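Succinate dehydrogenase subunit A (PDB 7D6V) probably catalyses the FAD-dependent oxidation of succinate to fumarate in a mycobacterial respiratory complex, passing the electrons on to an iron-sulfur subunit. Local coordinates at residues E26-G31 with V149-E154; N242-Q247 with L555-S560. All coordinates share one frame; numbering follows the deposited sequence.

Contact 1. Residues E26-G31 with V149-E154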
ATOM      1  N   GLU A  26     -16.310  -2.890  17.675  1.00 16.45           N
ATOM      2  CA  GLU A  26     -17.041  -3.610  18.715  1.00 16.45           C
ATOM      3  C   GLU A  26     -17.665  -2.656  19.728  1.00 16.45           C
ATOM      4  O   GLU A  26     -18.828  -2.827  20.123  1.00 16.45           O
ATOM      5  CB  GLU A  26     -16.109  -4.599  19.412  1.00 16.45           C
ATOM      6  CG  GLU A  26     -16.740  -5.346  20.567  1.00 16.45           C
ATOM      7  CD  GLU A  26     -17.743  -6.388  20.121  1.00 16.45           C
ATOM      8  OE1 GLU A  26     -17.841  -6.645  18.904  1.00 16.45           O
ATOM      9  OE2 GLU A  26     -18.434  -6.953  20.991  1.00 16.45           O
ATOM     10  N   ALA A  27     -16.910  -1.642  20.157  1.00 16.70           N
ATOM     11  CA  ALA A  27     -17.426  -0.695  21.138  1.00 16.70           C
ATOM     12  C   ALA A  27     -18.596   0.099  20.577  1.00 16.70           C
ATOM     13  O   ALA A  27     -19.559   0.388  21.297  1.00 16.70           O
ATOM     14  CB  ALA A  27     -16.310   0.241  21.599  1.00 16.70           C
ATOM     15  N   ARG A  28     -18.532   0.471  19.297  1.00 17.54           N
ATOM     16  CA  ARG A  28     -19.671   1.143  18.681  1.00 17.54           C
ATOM     17  C   ARG A  28     -20.875   0.215  18.596  1.00 17.54           C
ATOM     18  O   ARG A  28     -22.015   0.652  18.787  1.00 17.54           O
ATOM     19  CB  ARG A  28     -19.301   1.663  17.294  1.00 17.54           C
ATOM     20  CG  ARG A  28     -20.304   2.659  16.726  1.00 17.54           C
ATOM     21  CD  ARG A  28     -21.261   1.983  15.766  1.00 17.54           C
ATOM     22  NE  ARG A  28     -22.064   2.933  15.005  1.00 17.54           N
ATOM     23  CZ  ARG A  28     -23.100   2.585  14.249  1.00 17.54           C
ATOM     24  NH1 ARG A  28     -23.458   1.312  14.165  1.00 17.54           N
ATOM     25  NH2 ARG A  28     -23.779   3.507  13.581  1.00 17.54           N
ATOM     26  N   GLU A  29     -20.646  -1.067  18.300  1.00 19.20           N
ATOM     27  CA  GLU A  29     -21.759  -2.010  18.235  1.00 19.20           C
ATOM     28  C   GLU A  29     -22.452  -2.134  19.585  1.00 19.20           C
ATOM     29  O   GLU A  29     -23.684  -2.199  19.654  1.00 19.20           O
ATOM     30  CB  GLU A  29     -21.277  -3.378  17.759  1.00 19.20           C
ATOM     31  CG  GLU A  29     -20.768  -3.408  16.327  1.00 19.20           C
ATOM     32  CD  GLU A  29     -21.850  -3.147  15.300  1.00 19.20           C
ATOM     33  OE1 GLU A  29     -23.016  -3.518  15.548  1.00 19.20           O
ATOM     34  OE2 GLU A  29     -21.528  -2.573  14.239  1.00 19.20           O
ATOM     35  N   ARG A  30     -21.679  -2.174  20.672  1.00 19.23           N
ATOM     36  CA  ARG A  30     -22.302  -2.231  21.990  1.00 19.23           C
ATOM     37  C   ARG A  30     -22.965  -0.916  22.378  1.00 19.23           C
ATOM     38  O   ARG A  30     -23.742  -0.887  23.336  1.00 19.23           O
ATOM     39  CB  ARG A  30     -21.274  -2.629  23.044  1.00 19.23           C
ATOM     40  CG  ARG A  30     -20.566  -3.934  22.742  1.00 19.23           C
ATOM     41  CD  ARG A  30     -21.325  -5.131  23.298  1.00 19.23           C
ATOM     42  NE  ARG A  30     -22.586  -5.389  22.602  1.00 19.23           N
ATOM     43  CZ  ARG A  30     -22.687  -5.822  21.348  1.00 19.23           C
ATOM     44  NH1 ARG A  30     -21.601  -6.055  20.624  1.00 19.23           N
ATOM     45  NH2 ARG A  30     -23.882  -6.024  20.813  1.00 19.23           N
ATOM     46  N   GLY A  31     -22.652   0.169  21.684  1.00 18.92           N
ATOM     47  CA  GLY A  31     -23.329   1.434  21.875  1.00 18.92           C
ATOM     48  C   GLY A  31     -22.526   2.326  22.792  1.00 18.92           C
ATOM     49  O   GLY A  31     -22.679   2.270  24.013  1.00 18.92           O
ATOM     50  N   VAL A 149     -15.905   3.859   8.244  1.00 13.83           N
ATOM     51  CA  VAL A 149     -16.537   4.903   7.439  1.00 13.83           C
ATOM     52  C   VAL A 149     -18.002   4.566   7.177  1.00 13.83           C
ATOM     53  O   VAL A 149     -18.872   5.445   7.204  1.00 13.83           O
ATOM     54  CB  VAL A 149     -15.753   5.116   6.132  1.00 13.83           C
ATOM     55  CG1 VAL A 149     -16.543   5.981   5.171  1.00 13.83           C
ATOM     56  CG2 VAL A 149     -14.411   5.749   6.431  1.00 13.83           C
ATOM     57  N   SER A 150     -18.298   3.290   6.930  1.00 14.23           N
ATOM     58  CA  SER A 150     -19.681   2.859   6.757  1.00 14.23           C
ATOM     59  C   SER A 150     -20.502   3.107   8.017  1.00 14.23           C
ATOM     60  O   SER A 150     -21.653   3.563   7.945  1.00 14.23           O
ATOM     61  CB  SER A 150     -19.712   1.379   6.383  1.00 14.23           C
ATOM     62  OG  SER A 150     -21.038   0.912   6.232  1.00 14.23           O
ATOM     63  N   LEU A 151     -19.930   2.801   9.181  1.00 14.64           N
ATOM     64  CA  LEU A 151     -20.652   3.004  10.431  1.00 14.64           C
ATOM     65  C   LEU A 151     -20.953   4.478  10.659  1.00 14.64           C
ATOM     66  O   LEU A 151     -22.050   4.835  11.104  1.00 14.64           O
ATOM     67  CB  LEU A 151     -19.852   2.423  11.595  1.00 14.64           C
ATOM     68  CG  LEU A 151     -19.824   0.895  11.656  1.00 14.64           C
ATOM     69  CD1 LEU A 151     -18.877   0.411  12.736  1.00 14.64           C
ATOM     70  CD2 LEU A 151     -21.214   0.345  11.880  1.00 14.64           C
ATOM     71  N   GLN A 152     -20.004   5.358  10.340  1.00 15.07           N
ATOM     72  CA  GLN A 152     -20.317   6.772  10.511  1.00 15.07           C
ATOM     73  C   GLN A 152     -21.233   7.311   9.418  1.00 15.07           C
ATOM     74  O   GLN A 152     -21.927   8.301   9.653  1.00 15.07           O
ATOM     75  CB  GLN A 152     -19.052   7.625  10.612  1.00 15.07           C
ATOM     76  CG  GLN A 152     -17.930   7.309   9.676  1.00 15.07           C
ATOM     77  CD  GLN A 152     -16.635   7.951  10.128  1.00 15.07           C
ATOM     78  OE1 GLN A 152     -16.524   8.410  11.263  1.00 15.07           O
ATOM     79  NE2 GLN A 152     -15.651   7.989   9.242  1.00 15.07           N
ATOM     80  N   GLN A 153     -21.291   6.671   8.248  1.00 15.11           N
ATOM     81  CA  GLN A 153     -22.345   7.003   7.290  1.00 15.11           C
ATOM     82  C   GLN A 153     -23.723   6.658   7.846  1.00 15.11           C
ATOM     83  O   GLN A 153     -24.683   7.423   7.681  1.00 15.11           O
ATOM     84  CB  GLN A 153     -22.105   6.279   5.966  1.00 15.11           C
ATOM     85  CG  GLN A 153     -21.046   6.915   5.096  1.00 15.11           C
ATOM     86  CD  GLN A 153     -20.593   6.007   3.975  1.00 15.11           C
ATOM     87  OE1 GLN A 153     -20.876   4.813   3.978  1.00 15.11           O
ATOM     88  NE2 GLN A 153     -19.883   6.569   3.009  1.00 15.11           N
ATOM     89  N   GLU A 154     -23.837   5.503   8.507  1.00 16.52           N
ATOM     90  CA  GLU A 154     -25.091   5.161   9.176  1.00 16.52           C
ATOM     91  C   GLU A 154     -25.419   6.167  10.274  1.00 16.52           C
ATOM     92  O   GLU A 154     -26.582   6.550  10.455  1.00 16.52           O
ATOM     93  CB  GLU A 154     -25.019   3.750   9.760  1.00 16.52           C
ATOM     94  CG  GLU A 154     -24.669   2.668   8.762  1.00 16.52           C
ATOM     95  CD  GLU A 154     -24.308   1.357   9.434  1.00 16.52           C
ATOM     96  OE1 GLU A 154     -24.971   0.997  10.427  1.00 16.52           O
ATOM     97  OE2 GLU A 154     -23.356   0.692   8.975  1.00 16.52           O
TER

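Contact 2. Residues N242-Q247 with L555-S560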
ATOM      1  N   ASN A 242       7.002 -10.770  29.872  1.00 18.54           N
ATOM      2  CA  ASN A 242       7.709 -11.388  28.750  1.00 18.54           C
ATOM      3  C   ASN A 242       8.455 -10.365  27.900  1.00 18.54           C
ATOM      4  O   ASN A 242       8.563 -10.521  26.684  1.00 18.54           O
ATOM      5  CB  ASN A 242       6.750 -12.197  27.874  1.00 18.54           C
ATOM      6  CG  ASN A 242       6.139 -13.362  28.609  1.00 18.54           C
ATOM      7  OD1 ASN A 242       6.622 -13.767  29.663  1.00 18.54           O
ATOM      8  ND2 ASN A 242       5.066 -13.907  28.060  1.00 18.54           N
ATOM      9  N   MET A 243       8.992  -9.320  28.527  1.00 19.12           N
ATOM     10  CA  MET A 243       9.667  -8.278  27.765  1.00 19.12           C
ATOM     11  C   MET A 243      11.020  -8.723  27.230  1.00 19.12           C
ATOM     12  O   MET A 243      11.577  -8.042  26.365  1.00 19.12           O
ATOM     13  CB  MET A 243       9.831  -7.023  28.619  1.00 19.12           C
ATOM     14  CG  MET A 243       8.553  -6.222  28.786  1.00 19.12           C
ATOM     15  SD  MET A 243       7.535  -6.186  27.299  1.00 19.12           S
ATOM     16  CE  MET A 243       8.294  -4.848  26.390  1.00 19.12           C
ATOM     17  N   GLU A 244      11.553  -9.842  27.712  1.00 19.60           N
ATOM     18  CA  GLU A 244      12.805 -10.390  27.209  1.00 19.60           C
ATOM     19  C   GLU A 244      12.620 -11.238  25.961  1.00 19.60           C
ATOM     20  O   GLU A 244      13.610 -11.733  25.416  1.00 19.60           O
ATOM     21  CB  GLU A 244      13.485 -11.228  28.295  1.00 19.60           C
ATOM     22  CG  GLU A 244      12.747 -12.504  28.653  1.00 19.60           C
ATOM     23  CD  GLU A 244      11.683 -12.299  29.716  1.00 19.60           C
ATOM     24  OE1 GLU A 244      10.962 -11.284  29.663  1.00 19.60           O
ATOM     25  OE2 GLU A 244      11.565 -13.160  30.609  1.00 19.60           O
ATOM     26  N   PHE A 245      11.390 -11.418  25.499  1.00 19.14           N
ATOM     27  CA  PHE A 245      11.096 -12.281  24.361  1.00 19.14           C
ATOM     28  C   PHE A 245      10.829 -11.398  23.151  1.00 19.14           C
ATOM     29  O   PHE A 245       9.731 -10.866  22.981  1.00 19.14           O
ATOM     30  CB  PHE A 245       9.922 -13.197  24.678  1.00 19.14           C
ATOM     31  CG  PHE A 245      10.258 -14.262  25.669  1.00 19.14           C
ATOM     32  CD1 PHE A 245       9.776 -14.202  26.959  1.00 19.14           C
ATOM     33  CD2 PHE A 245      11.076 -15.315  25.313  1.00 19.14           C
ATOM     34  CE1 PHE A 245      10.099 -15.172  27.871  1.00 19.14           C
ATOM     35  CE2 PHE A 245      11.398 -16.291  26.221  1.00 19.14           C
ATOM     36  CZ  PHE A 245      10.908 -16.222  27.500  1.00 19.14           C
ATOM     37  N   ILE A 246      11.844 -11.252  22.309  1.00 21.38           N
ATOM     38  CA  ILE A 246      11.780 -10.436  21.107  1.00 21.38           C
ATOM     39  C   ILE A 246      12.178 -11.311  19.933  1.00 21.38           C
ATOM     40  O   ILE A 246      13.176 -12.035  20.003  1.00 21.38           O
ATOM     41  CB  ILE A 246      12.695  -9.202  21.210  1.00 21.38           C
ATOM     42  CG1 ILE A 246      12.158  -8.231  22.258  1.00 21.38           C
ATOM     43  CG2 ILE A 246      12.827  -8.517  19.865  1.00 21.38           C
ATOM     44  CD1 ILE A 246      13.072  -7.074  22.532  1.00 21.38           C
ATOM     45  N   GLN A 247      11.393 -11.260  18.864  1.00 22.74           N
ATOM     46  CA  GLN A 247      11.719 -12.008  17.662  1.00 22.74           C
ATOM     47  C   GLN A 247      12.793 -11.270  16.876  1.00 22.74           C
ATOM     48  O   GLN A 247      12.643 -10.085  16.559  1.00 22.74           O
ATOM     49  CB  GLN A 247      10.475 -12.227  16.808  1.00 22.74           C
ATOM     50  CG  GLN A 247      10.662 -13.282  15.739  1.00 22.74           C
ATOM     51  CD  GLN A 247       9.369 -13.953  15.357  1.00 22.74           C
ATOM     52  OE1 GLN A 247       8.843 -14.783  16.094  1.00 22.74           O
ATOM     53  NE2 GLN A 247       8.836 -13.583  14.202  1.00 22.74           N
ATOM     54  N   LEU A 555      18.286  -9.978  31.714  1.00 22.43           N
ATOM     55  CA  LEU A 555      19.278 -10.341  32.718  1.00 22.43           C
ATOM     56  C   LEU A 555      18.711 -11.335  33.721  1.00 22.43           C
ATOM     57  O   LEU A 555      19.424 -12.230  34.186  1.00 22.43           O
ATOM     58  CB  LEU A 555      19.783  -9.095  33.440  1.00 22.43           C
ATOM     59  CG  LEU A 555      20.905  -9.347  34.449  1.00 22.43           C
ATOM     60  CD1 LEU A 555      22.215  -9.619  33.731  1.00 22.43           C
ATOM     61  CD2 LEU A 555      21.045  -8.182  35.404  1.00 22.43           C
ATOM     62  N   GLN A 556      17.433 -11.192  34.070  1.00 23.36           N
ATOM     63  CA  GLN A 556      16.878 -12.031  35.124  1.00 23.36           C
ATOM     64  C   GLN A 556      16.553 -13.442  34.652  1.00 23.36           C
ATOM     65  O   GLN A 556      16.677 -14.386  35.440  1.00 23.36           O
ATOM     66  CB  GLN A 556      15.631 -11.378  35.714  1.00 23.36           C
ATOM     67  CG  GLN A 556      15.291 -11.887  37.098  1.00 23.36           C
ATOM     68  CD  GLN A 556      14.678 -10.821  37.971  1.00 23.36           C
ATOM     69  OE1 GLN A 556      14.933  -9.633  37.789  1.00 23.36           O
ATOM     70  NE2 GLN A 556      13.859 -11.240  38.927  1.00 23.36           N
ATOM     71  N   ARG A 557      16.137 -13.624  33.399  1.00 21.84           N
ATOM     72  CA  ARG A 557      15.779 -14.964  32.927  1.00 21.84           C
ATOM     73  C   ARG A 557      17.044 -15.723  32.543  1.00 21.84           C
ATOM     74  O   ARG A 557      17.624 -15.495  31.481  1.00 21.84           O
ATOM     75  CB  ARG A 557      14.808 -14.894  31.755  1.00 21.84           C
ATOM     76  CG  ARG A 557      14.401 -16.268  31.243  1.00 21.84           C
ATOM     77  CD  ARG A 557      13.208 -16.216  30.314  1.00 21.84           C
ATOM     78  NE  ARG A 557      11.975 -15.903  31.026  1.00 21.84           N
ATOM     79  CZ  ARG A 557      11.086 -16.809  31.416  1.00 21.84           C
ATOM     80  NH1 ARG A 557      11.291 -18.094  31.168  1.00 21.84           N
ATOM     81  NH2 ARG A 557       9.991 -16.432  32.057  1.00 21.84           N
ATOM     82  N   THR A 558      17.464 -16.647  33.402  1.00 22.67           N
ATOM     83  CA  THR A 558      18.692 -17.413  33.185  1.00 22.67           C
ATOM     84  C   THR A 558      18.387 -18.784  32.580  1.00 22.67           C
ATOM     85  O   THR A 558      18.634 -19.829  33.181  1.00 22.67           O
ATOM     86  CB  THR A 558      19.466 -17.548  34.493  1.00 22.67           C
ATOM     87  OG1 THR A 558      18.639 -18.179  35.478  1.00 22.67           O
ATOM     88  CG2 THR A 558      19.893 -16.185  34.998  1.00 22.67           C
ATOM     89  N   GLU A 559      17.846 -18.759  31.366  1.00 22.80           N
ATOM     90  CA  GLU A 559      17.631 -19.953  30.556  1.00 22.80           C
ATOM     91  C   GLU A 559      17.256 -19.485  29.158  1.00 22.80           C
ATOM     92  O   GLU A 559      16.954 -18.310  28.942  1.00 22.80           O
ATOM     93  CB  GLU A 559      16.568 -20.876  31.171  1.00 22.80           C
ATOM     94  CG  GLU A 559      15.172 -20.285  31.326  1.00 22.80           C
ATOM     95  CD  GLU A 559      14.277 -20.540  30.135  1.00 22.80           C
ATOM     96  OE1 GLU A 559      14.558 -21.483  29.375  1.00 22.80           O
ATOM     97  OE2 GLU A 559      13.283 -19.810  29.964  1.00 22.80           O
ATOM     98  N   SER A 560      17.293 -20.411  28.205  1.00 23.56           N
ATOM     99  CA  SER A 560      17.030 -20.100  26.805  1.00 23.56           C
ATOM    100  C   SER A 560      15.697 -20.703  26.391  1.00 23.56           C
ATOM    101  O   SER A 560      15.408 -21.856  26.713  1.00 23.56           O
ATOM    102  CB  SER A 560      18.149 -20.624  25.906  1.00 23.56           C
ATOM    103  OG  SER A 560      19.376 -19.984  26.194  1.00 23.56           O
TER

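Contact 1. Residues E26-G31 with V149-E154
R28 reaches across to helix 136-159 and lays its guanidinium over the side chain of L151. One face of the flat group is covered from the L151 side, with L151 CB 4.1 Å above the plane and displaced toward its rim, while R28 NH1 comes to 3.3 Å from the L151 CD2 methyl. R28 NH2 also lies 3.3 Å from L151 O, but at an angle too poor for a hydrogen bond. The carboxylate of E154 adds a looser attraction: its OE1 stands 4.0 Å from R28 NH1, beyond salt-bridge distance, and the guanidinium and carboxylate planes are turned 82° apart. The partner that takes the charge is D155, one residue further on, whose OD1 forms a salt bridge with R28 NH2.

The same methyl also meets E29, whose chain bends at chi2 and brings OE2 to 3.8 Å from L151 CD2. With CG anti to the backbone N (chi1 -166°), the R28 chain leaves its helix toward helix 136-159 and bridges a wide gap, for the axes of segments 26-30 and 149-154 come within 11.8 Å and run nearly parallel, at 24°.

The gap is filled by R28 and E29 from one helix and L151 and E154 from the other. Behind helix 136-159, Q153 hydrogen-bonds I115 and S117 of the iron-sulfur subunit. On the near side, helix 18-30 follows strand 11-14, and G15, G17 and G20 across that turn fit a GxGxxG pattern, consistent with the strand-turn-helix start of a Rossmann-like FAD-binding fold.

Contact 2. Residues N242-Q247 with L555-S560
R557 leaves its backbone with CG anti to the backbone N, continues extended through chi2 and bends only at chi3, which carries NE to the carboxylate of E244. E244 answers with CG set between its own backbone N and carbonyl carbon (chi1 68°) and a bend at chi2. The result is a buried salt-bridge network of E244, R557 and E559, joining a type I beta turn (N242 to F245) of the FAD-binding region to the loop that follows helix 532-556 in the C-terminal region of the flavoprotein.

R557 NE donates to E244 OE2 over 2.8 Å, with an N-H...O angle of 148°. The oxygen is met on its anti side, somewhat out of the carboxylate plane, and it is also tilted from the guanidinium plane. F245 supplies the nonpolar side of the site: its CZ lies 3.6 Å above one guanidinium face, offset toward the rim, and the same atom is 3.6 Å from R557 CD. Ring and guanidinium are inclined, not stacked in parallel, at 55°. Within the turn, E244 CG packs 3.8 Å above the plane of the F245 ring, near its rim.

The remaining nitrogens of R557 are also engaged: NH2 gives a hydrogen bond to T579 O, and NH1 one to W576 O. Two carboxylates and two carbonyls thus take N-H groups of the arginine, which fixes the guanidinium's rotation and would be expected to balance its charge in this buried place. The second carboxylate is that of E559: R557 NH1 donates to E559 OE2 at 2.9 Å, and this oxygen uses its anti lone pair and lies in the guanidinium plane.

How the contacts relate
Contact 1 and contact 2 lie on opposite sides of the chain's centre, their own centres 40 Å apart and their nearest atoms about 25 Å apart, so neither touches the other. Along the sequence they come in series, contact 1 closing before contact 2 opens. Contact 1 stays within the FAD-binding region, partly buried, its centre about 27 Å from the chain's centre and beside the iron-sulfur subunit. Contact 2 is buried, its centre about 15 Å from the chain's centre, meets no other protein chain and links the FAD-binding region to the C-terminal one. The F245 side chain is about 14 Å from the bound FAD, which places it beyond direct contact with the cofactor.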